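Local coordinates for extracellular solute-binding protein family 5 (Brucella melitensis, PDB 4ONY) that probably binds peptides or other solutes in the periplasm and delivers them to an ABC transporter for uptake, at residues M82-R90 / I185-P193; L89-T97 / T580-P588. All coordinates share one frame; numbering follows the deposited sequence.

Overall arrangement
Contact 1 (82-90 with 185-193) and contact 2 (89-97 with 580-588) follow one another along the same stretch of chain, sharing L89 and R90 of strand 88-90, and their centres lie about 16 Å apart. Contact 1 is buried, about 19 Å from the chain centre, where the strand's lead-in meets the end of helix 181-187. Contact 2 lies closer in, about 13 Å from that centre, where the turn after the strand meets a loop near the C-terminus. The modelled ether, 1-ethoxy-2-(2-ethoxyethoxy)ethane, sits among Q222, Q225, R226, Y256 and Y257, none of them in either contact; M82 shares a backbone hydrogen bond with Y216 of strand 216-222, which ends at Q222.

Contact 1. Residues M82-R90 / I185-P193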
loop_
_atom_site.group_PDB
_atom_site.type_symbol
_atom_site.label_atom_id
_atom_site.label_comp_id
_atom_site.label_asym_id
_atom_site.label_seq_id
_atom_site.Cartn_x
_atom_site.Cartn_y
_atom_site.Cartn_z
ATOM N N MET A 82 1.660 -16.233 -8.641
ATOM C CA MET A 82 1.162 -17.352 -9.428
ATOM C C MET A 82 2.200 -18.351 -9.982
ATOM O O MET A 82 1.874 -19.555 -10.182
ATOM C CB MET A 82 0.283 -16.843 -10.548
ATOM C CG MET A 82 -1.020 -16.224 -10.016
ATOM S SD MET A 82 -2.229 -16.039 -11.320
ATOM C CE MET A 82 -1.434 -14.687 -12.207
ATOM N N VAL A 83 3.427 -17.889 -10.208
ATOM C CA VAL A 83 4.488 -18.752 -10.722
ATOM C C VAL A 83 5.571 -18.991 -9.665
ATOM O O VAL A 83 5.872 -20.128 -9.325
ATOM C CB VAL A 83 5.106 -18.160 -12.000
ATOM C CG1 VAL A 83 6.301 -18.975 -12.467
ATOM C CG2 VAL A 83 4.034 -18.108 -13.092
ATOM N N TYR A 84 6.149 -17.914 -9.154
ATOM C CA TYR A 84 7.159 -18.010 -8.142
ATOM C C TYR A 84 6.535 -17.888 -6.758
ATOM O O TYR A 84 5.821 -16.917 -6.477
ATOM C CB TYR A 84 8.165 -16.899 -8.342
ATOM C CG TYR A 84 8.997 -17.070 -9.622
ATOM C CD1 TYR A 84 9.950 -18.069 -9.727
ATOM C CD2 TYR A 84 8.839 -16.195 -10.695
ATOM C CE1 TYR A 84 10.708 -18.240 -10.896
ATOM C CE2 TYR A 84 9.603 -16.335 -11.845
ATOM C CZ TYR A 84 10.533 -17.350 -11.939
ATOM O OH TYR A 84 11.292 -17.468 -13.056
ATOM N N GLN A 85 6.847 -18.846 -5.885
ATOM C CA GLN A 85 6.291 -18.878 -4.545
ATOM C C GLN A 85 7.317 -18.544 -3.500
ATOM O O GLN A 85 8.521 -18.577 -3.736
ATOM C CB GLN A 85 5.734 -20.249 -4.256
ATOM C CG GLN A 85 4.629 -20.661 -5.191
ATOM C CD GLN A 85 4.032 -22.005 -4.824
ATOM O OE1 GLN A 85 4.729 -22.990 -4.709
ATOM N NE2 GLN A 85 2.706 -22.029 -4.646
ATOM N N THR A 86 6.803 -18.205 -2.337
ATOM C CA THR A 86 7.599 -17.892 -1.162
ATOM C C THR A 86 7.552 -19.082 -0.184
ATOM O O THR A 86 6.765 -20.035 -0.370
ATOM C CB THR A 86 7.008 -16.680 -0.450
ATOM O OG1 THR A 86 5.633 -16.958 -0.173
ATOM C CG2 THR A 86 7.131 -15.486 -1.331
ATOM N N LEU A 87 8.373 -19.017 0.858
ATOM C CA LEU A 87 8.371 -20.090 1.830
ATOM C C LEU A 87 7.048 -20.144 2.563
ATOM O O LEU A 87 6.543 -21.225 2.888
ATOM C CB LEU A 87 9.527 -19.929 2.802
ATOM C CG LEU A 87 10.874 -20.223 2.112
ATOM C CD1 LEU A 87 12.031 -19.589 2.880
ATOM C CD2 LEU A 87 11.131 -21.729 1.998
ATOM N N MET A 88 6.492 -18.969 2.859
ATOM C CA MET A 88 5.221 -18.886 3.628
ATOM C C MET A 88 4.319 -17.868 2.971
ATOM O O MET A 88 4.812 -16.946 2.287
ATOM C CB MET A 88 5.495 -18.508 5.082
ATOM C CG MET A 88 6.418 -19.503 5.793
ATOM S SD MET A 88 6.606 -19.200 7.556
ATOM C CE MET A 88 4.980 -19.699 8.114
ATOM N N LEU A 89 3.020 -18.053 3.152
ATOM C CA LEU A 89 2.006 -17.279 2.456
ATOM C C LEU A 89 1.292 -16.312 3.388
ATOM O O LEU A 89 0.770 -16.708 4.439
ATOM C CB LEU A 89 0.958 -18.227 1.872
ATOM C CG LEU A 89 -0.207 -17.610 1.113
ATOM C CD1 LEU A 89 0.233 -16.921 -0.160
ATOM C CD2 LEU A 89 -1.235 -18.688 0.813
ATOM N N ARG A 90 1.213 -15.065 2.975
ATOM C CA ARG A 90 0.564 -14.052 3.776
ATOM C C ARG A 90 -0.972 -14.237 3.800
ATOM O O ARG A 90 -1.597 -14.333 2.737
ATOM C CB ARG A 90 0.927 -12.732 3.125
ATOM C CG ARG A 90 0.382 -11.520 3.807
ATOM C CD ARG A 90 1.416 -10.993 4.727
ATOM N NE ARG A 90 0.984 -9.750 5.323
ATOM C CZ ARG A 90 1.556 -8.580 5.119
ATOM N NH1 ARG A 90 2.574 -8.463 4.309
ATOM N NH2 ARG A 90 1.117 -7.510 5.751
ATOM N N ILE A 185 12.380 -12.840 4.763
ATOM C CA ILE A 185 12.920 -14.108 4.293
ATOM C C ILE A 185 11.747 -15.071 3.982
ATOM O O ILE A 185 11.695 -15.718 2.909
ATOM C CB ILE A 185 13.886 -14.736 5.337
ATOM C CG1 ILE A 185 15.106 -13.859 5.579
ATOM C CG2 ILE A 185 14.324 -16.121 4.898
ATOM C CD1 ILE A 185 16.032 -13.678 4.390
ATOM N N ALA A 186 10.792 -15.115 4.908
ATOM C CA ALA A 186 9.656 -16.051 4.822
ATOM C C ALA A 186 8.653 -15.693 3.731
ATOM O O ALA A 186 8.185 -16.578 2.985
ATOM C CB ALA A 186 8.957 -16.166 6.182
ATOM N N GLY A 187 8.375 -14.402 3.583
ATOM C CA GLY A 187 7.319 -13.927 2.669
ATOM C C GLY A 187 7.689 -12.939 1.581
ATOM O O GLY A 187 6.820 -12.574 0.803
ATOM N N SER A 188 8.932 -12.471 1.518
ATOM C CA SER A 188 9.307 -11.502 0.482
ATOM C C SER A 188 10.544 -11.920 -0.288
ATOM O O SER A 188 11.327 -11.079 -0.734
ATOM C CB SER A 188 9.524 -10.084 1.064
ATOM O OG SER A 188 8.403 -9.715 1.860
ATOM N N MET A 189 10.718 -13.222 -0.444
ATOM C CA MET A 189 11.720 -13.752 -1.335
ATOM C C MET A 189 11.118 -14.967 -2.031
ATOM O O MET A 189 10.412 -15.743 -1.412
ATOM C CB MET A 189 12.980 -14.195 -0.576
ATOM C CG MET A 189 13.879 -13.065 -0.099
ATOM S SD MET A 189 14.595 -12.169 -1.504
ATOM C CE MET A 189 16.183 -12.975 -1.615
ATOM N N PRO A 190 11.420 -15.146 -3.304
ATOM C CA PRO A 190 11.008 -16.376 -3.972
ATOM C C PRO A 190 11.864 -17.559 -3.610
ATOM O O PRO A 190 12.865 -17.412 -2.874
ATOM C CB PRO A 190 11.208 -16.021 -5.432
ATOM C CG PRO A 190 12.448 -15.172 -5.396
ATOM C CD PRO A 190 12.251 -14.308 -4.177
ATOM N N VAL A 191 11.453 -18.736 -4.093
ATOM C CA VAL A 191 12.355 -19.832 -4.270
ATOM C C VAL A 191 12.424 -20.099 -5.776
ATOM O O VAL A 191 11.396 -20.250 -6.441
ATOM C CB VAL A 191 11.927 -21.091 -3.464
ATOM C CG1 VAL A 191 12.970 -22.189 -3.608
ATOM C CG2 VAL A 191 11.767 -20.749 -2.003
ATOM N N LEU A 192 13.661 -20.181 -6.271
ATOM C CA LEU A 192 14.021 -20.363 -7.674
ATOM C C LEU A 192 14.578 -21.774 -7.944
ATOM O O LEU A 192 15.225 -22.369 -7.080
ATOM C CB LEU A 192 15.115 -19.368 -8.073
ATOM C CG LEU A 192 14.788 -17.899 -7.840
ATOM C CD1 LEU A 192 15.894 -16.975 -8.315
ATOM C CD2 LEU A 192 13.475 -17.495 -8.535
ATOM N N PRO A 193 14.334 -22.313 -9.143
ATOM C CA PRO A 193 14.786 -23.662 -9.514
ATOM C C PRO A 193 16.213 -23.726 -10.064
ATOM O O PRO A 193 16.441 -23.341 -11.225
ATOM C CB PRO A 193 13.805 -24.061 -10.612
ATOM C CG PRO A 193 13.404 -22.777 -11.243
ATOM C CD PRO A 193 13.445 -21.741 -10.155
HETATM O O HOH W 1 8.724 -20.897 -6.803
HETATM O O HOH W 2 10.571 -17.176 0.927
#
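L87 N, I185 O and M189 O converge on one water, in a buried part of this family 5 solute-binding fold where helix 181-187 ends against the lead-in to strand 88-90. The water accepts from L87 N at 2.9 Å and lies 2.7 Å from M189 O; with more acceptors around it than protons, how it shares them among the carbonyls is not settled. Beside it, A186 O accepts M88 N at 2.9 Å, which ties the first residue of the strand to the last turn of helix 181-187.

Further along, V191 N donates to Q85 O at 3.0 Å, and a second water bridges Q85 N and V191 O. The amide of Q85 points away from this seam to S213, Y235 and W236. Apolar groups fill in round the polar atoms. The L87 and V191 side chains meet at about a right angle through CD2 and CG2, and A186 CB rests 4.1 Å from M88 SD. At the far end L192 CD2 comes within 3.7 Å of Y84 CE1, reaching the ring obliquely while V191 O lies near its edge; F61 meets the same ring edge-to-face.

T86 uses both branches. Its methyl CG2, anti to the carbonyl carbon, packs against the M189 and G187 carbonyls, while OG1, set between backbone N and carbonyl carbon (chi1 55°), donates to M88 O at 2.6 Å from 49° above the carbonyl plane.

Contact 2. Residues L89-T97 / T580-P588; sequences LRSRDEPFT and TPLSGYQLP
R92 and Q586 pass each other at about a right angle, joining the loop between strands 88-90 and 97-108 to the loop between strands 574-575 and 591-592. R92 CG is 3.4 Å from Q586 OE1. Both chains bend at chi2; the guanidinium and amide planes are 20° apart but not stacked, for the guanidinium leads away and has R90 CG 3.6 Å above its face. Q586 NE2 donates to G584 O of its own loop from 64° out of the carbonyl plane, which helps hold the amide's rotation.

Next to this pair, a type I beta turn from P581 to G584 presents its side chains and amides to R92, D93 and P95. D93, with CG anti to its backbone N (chi1 -160°), lies obliquely across P581, and OD1 takes L582 N at 2.9 Å on its anti lone pair. L582 reaches past D93 toward the E94-P95 backbone; the L582 and P95 side chains cross at about a right angle, L582 CD2 4.1 Å from P95 CD. R92 O accepts S583 N at 2.9 Å, and S583 OG lies 3.0 Å from the same oxygen, a bond not settled because that proton has another acceptor in reach. One water bridges S583 OG and R92 NH1, a second S583 OG and E94 O.

No salt bridge crosses here; the polar part of the contact is carried mainly by two backbone amides of the turn, with waters completing the seam.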
loop_
_atom_site.group_PDB
_atom_site.type_symbol
_atom_site.label_atom_id
_atom_site.label_comp_id
_atom_site.label_asym_id
_atom_site.label_seq_id
_atom_site.Cartn_x
_atom_site.Cartn_y
_atom_site.Cartn_z
ATOM N N LEU A 89 3.020 -18.053 3.152
ATOM C CA LEU A 89 2.006 -17.279 2.456
ATOM C C LEU A 89 1.292 -16.312 3.388
ATOM O O LEU A 89 0.770 -16.708 4.439
ATOM C CB LEU A 89 0.958 -18.227 1.872
ATOM C CG LEU A 89 -0.207 -17.610 1.113
ATOM C CD1 LEU A 89 0.233 -16.921 -0.160
ATOM C CD2 LEU A 89 -1.235 -18.688 0.813
ATOM N N ARG A 90 1.213 -15.065 2.975
ATOM C CA ARG A 90 0.564 -14.052 3.776
ATOM C C ARG A 90 -0.972 -14.237 3.800
ATOM O O ARG A 90 -1.597 -14.333 2.737
ATOM C CB ARG A 90 0.927 -12.732 3.125
ATOM C CG ARG A 90 0.382 -11.520 3.807
ATOM C CD ARG A 90 1.416 -10.993 4.727
ATOM N NE ARG A 90 0.984 -9.750 5.323
ATOM C CZ ARG A 90 1.556 -8.580 5.119
ATOM N NH1 ARG A 90 2.574 -8.463 4.309
ATOM N NH2 ARG A 90 1.117 -7.510 5.751
ATOM N N SER A 91 -1.597 -14.305 4.972
ATOM C CA SER A 91 -3.051 -14.204 5.025
ATOM C C SER A 91 -3.501 -12.759 4.797
ATOM O O SER A 91 -3.002 -11.840 5.436
ATOM C CB SER A 91 -3.630 -14.642 6.364
ATOM O OG SER A 91 -5.022 -14.296 6.458
ATOM N N ARG A 92 -4.532 -12.571 3.999
ATOM C CA ARG A 92 -5.054 -11.219 3.764
ATOM C C ARG A 92 -6.203 -10.839 4.691
ATOM O O ARG A 92 -6.902 -9.864 4.441
ATOM C CB ARG A 92 -5.424 -11.085 2.292
ATOM C CG ARG A 92 -4.233 -11.317 1.359
ATOM C CD ARG A 92 -3.154 -10.247 1.575
ATOM N NE ARG A 92 -1.913 -10.525 0.841
ATOM C CZ ARG A 92 -0.815 -9.775 0.865
ATOM N NH1 ARG A 92 -0.721 -8.696 1.629
ATOM N NH2 ARG A 92 0.215 -10.108 0.120
ATOM N N ASP A 93 -6.391 -11.621 5.770
ATOM C CA ASP A 93 -7.352 -11.300 6.790
ATOM C C ASP A 93 -6.716 -10.925 8.104
ATOM O O ASP A 93 -7.428 -10.810 9.096
ATOM C CB ASP A 93 -8.301 -12.488 7.018
ATOM C CG ASP A 93 -9.604 -12.092 7.690
ATOM O OD1 ASP A 93 -10.107 -10.988 7.493
ATOM O OD2 ASP A 93 -10.173 -12.936 8.406
ATOM N N GLU A 94 -5.410 -10.780 8.146
ATOM C CA GLU A 94 -4.690 -10.389 9.359
ATOM C C GLU A 94 -3.696 -9.278 9.045
ATOM O O GLU A 94 -3.285 -9.154 7.923
ATOM C CB GLU A 94 -3.918 -11.591 9.962
ATOM C CG GLU A 94 -4.820 -12.758 10.297
ATOM C CD GLU A 94 -4.069 -13.945 10.899
ATOM O OE1 GLU A 94 -3.353 -13.718 11.925
ATOM O OE2 GLU A 94 -4.241 -15.078 10.333
ATOM N N PRO A 95 -3.304 -8.480 10.052
ATOM C CA PRO A 95 -2.345 -7.422 9.771
ATOM C C PRO A 95 -1.018 -7.897 9.123
ATOM O O PRO A 95 -0.619 -7.357 8.080
ATOM C CB PRO A 95 -2.085 -6.807 11.152
ATOM C CG PRO A 95 -3.371 -7.060 11.918
ATOM C CD PRO A 95 -3.790 -8.439 11.449
ATOM N N PHE A 96 -0.374 -8.889 9.725
ATOM C CA PHE A 96 0.886 -9.400 9.202
ATOM C C PHE A 96 1.178 -10.788 9.793
ATOM O O PHE A 96 2.009 -10.942 10.707
ATOM C CB PHE A 96 2.021 -8.419 9.537
ATOM C CG PHE A 96 3.282 -8.584 8.703
ATOM C CD1 PHE A 96 3.455 -9.636 7.777
ATOM C CD2 PHE A 96 4.314 -7.645 8.819
ATOM C CE1 PHE A 96 4.649 -9.728 7.021
ATOM C CE2 PHE A 96 5.474 -7.749 8.061
ATOM C CZ PHE A 96 5.629 -8.769 7.158
ATOM N N THR A 97 0.504 -11.787 9.234
ATOM C CA THR A 97 0.710 -13.190 9.584
ATOM C C THR A 97 0.902 -14.029 8.314
ATOM O O THR A 97 0.162 -13.885 7.344
ATOM C CB THR A 97 -0.465 -13.745 10.362
ATOM O OG1 THR A 97 -0.678 -12.958 11.550
ATOM C CG2 THR A 97 -0.195 -15.229 10.779
ATOM N N THR A 580 -15.552 -11.024 2.887
ATOM C CA THR A 580 -14.469 -10.204 2.390
ATOM C C THR A 580 -13.508 -9.974 3.549
ATOM O O THR A 580 -13.923 -9.509 4.589
ATOM C CB THR A 580 -15.005 -8.852 1.935
ATOM O OG1 THR A 580 -15.902 -9.045 0.838
ATOM C CG2 THR A 580 -13.837 -7.968 1.489
ATOM N N PRO A 581 -12.227 -10.295 3.374
ATOM C CA PRO A 581 -11.345 -10.184 4.501
ATOM C C PRO A 581 -10.846 -8.762 4.757
ATOM O O PRO A 581 -11.198 -7.824 4.036
ATOM C CB PRO A 581 -10.195 -11.102 4.100
ATOM C CG PRO A 581 -10.122 -10.993 2.625
ATOM C CD PRO A 581 -11.548 -10.819 2.173
ATOM N N LEU A 582 -10.027 -8.623 5.782
ATOM C CA LEU A 582 -9.441 -7.348 6.211
ATOM C C LEU A 582 -8.840 -6.550 5.073
ATOM O O LEU A 582 -8.988 -5.312 5.038
ATOM C CB LEU A 582 -8.371 -7.620 7.259
ATOM C CG LEU A 582 -7.788 -6.437 8.090
ATOM C CD1 LEU A 582 -8.878 -5.835 8.947
ATOM C CD2 LEU A 582 -6.633 -6.969 8.918
ATOM N N SER A 583 -8.153 -7.242 4.136
ATOM C CA SER A 583 -7.467 -6.553 3.037
ATOM C C SER A 583 -8.365 -6.165 1.871
ATOM O O SER A 583 -7.904 -5.547 0.929
ATOM C CB SER A 583 -6.299 -7.352 2.506
ATOM O OG SER A 583 -5.281 -7.552 3.468
ATOM N N GLY A 584 -9.649 -6.487 1.939
ATOM C CA GLY A 584 -10.553 -6.140 0.869
ATOM C C GLY A 584 -10.711 -7.327 -0.069
ATOM O O GLY A 584 -10.340 -8.448 0.288
ATOM N N TYR A 585 -11.289 -7.108 -1.245
ATOM C CA TYR A 585 -11.602 -8.234 -2.130
ATOM C C TYR A 585 -10.300 -8.951 -2.504
ATOM O O TYR A 585 -9.257 -8.316 -2.633
ATOM C CB TYR A 585 -12.400 -7.788 -3.398
ATOM C CG TYR A 585 -11.567 -6.884 -4.331
ATOM C CD1 TYR A 585 -10.714 -7.425 -5.269
ATOM C CD2 TYR A 585 -11.633 -5.512 -4.206
ATOM C CE1 TYR A 585 -9.912 -6.609 -6.074
ATOM C CE2 TYR A 585 -10.869 -4.667 -4.994
ATOM C CZ TYR A 585 -9.988 -5.220 -5.916
ATOM O OH TYR A 585 -9.230 -4.406 -6.696
ATOM N N GLN A 586 -10.388 -10.256 -2.764
ATOM C CA GLN A 586 -9.226 -11.058 -3.113
ATOM C C GLN A 586 -9.521 -11.902 -4.363
ATOM O O GLN A 586 -10.159 -12.943 -4.285
ATOM C CB GLN A 586 -8.916 -11.985 -1.942
ATOM C CG GLN A 586 -8.559 -11.292 -0.671
ATOM C CD GLN A 586 -7.296 -10.526 -0.824
ATOM O OE1 GLN A 586 -6.299 -11.066 -1.286
ATOM N NE2 GLN A 586 -7.317 -9.246 -0.452
ATOM N N LEU A 587 -9.075 -11.409 -5.514
ATOM C CA LEU A 587 -9.328 -12.060 -6.785
ATOM C C LEU A 587 -8.941 -13.523 -6.826
ATOM O O LEU A 587 -9.623 -14.317 -7.494
ATOM C CB LEU A 587 -8.623 -11.334 -7.931
ATOM C CG LEU A 587 -9.074 -9.909 -8.204
ATOM C CD1 LEU A 587 -8.437 -9.432 -9.495
ATOM C CD2 LEU A 587 -10.610 -9.838 -8.308
ATOM N N PRO A 588 -7.821 -13.914 -6.151
ATOM C CA PRO A 588 -7.440 -15.323 -6.187
ATOM C C PRO A 588 -8.467 -16.285 -5.544
ATOM O O PRO A 588 -8.359 -17.481 -5.745
ATOM C CB PRO A 588 -6.127 -15.361 -5.391
ATOM C CG PRO A 588 -5.562 -14.002 -5.558
ATOM C CD PRO A 588 -6.754 -13.075 -5.582
HETATM O O HOH W 3 -2.397 -7.262 3.299
HETATM O O HOH W 4 -4.715 -7.610 5.961
#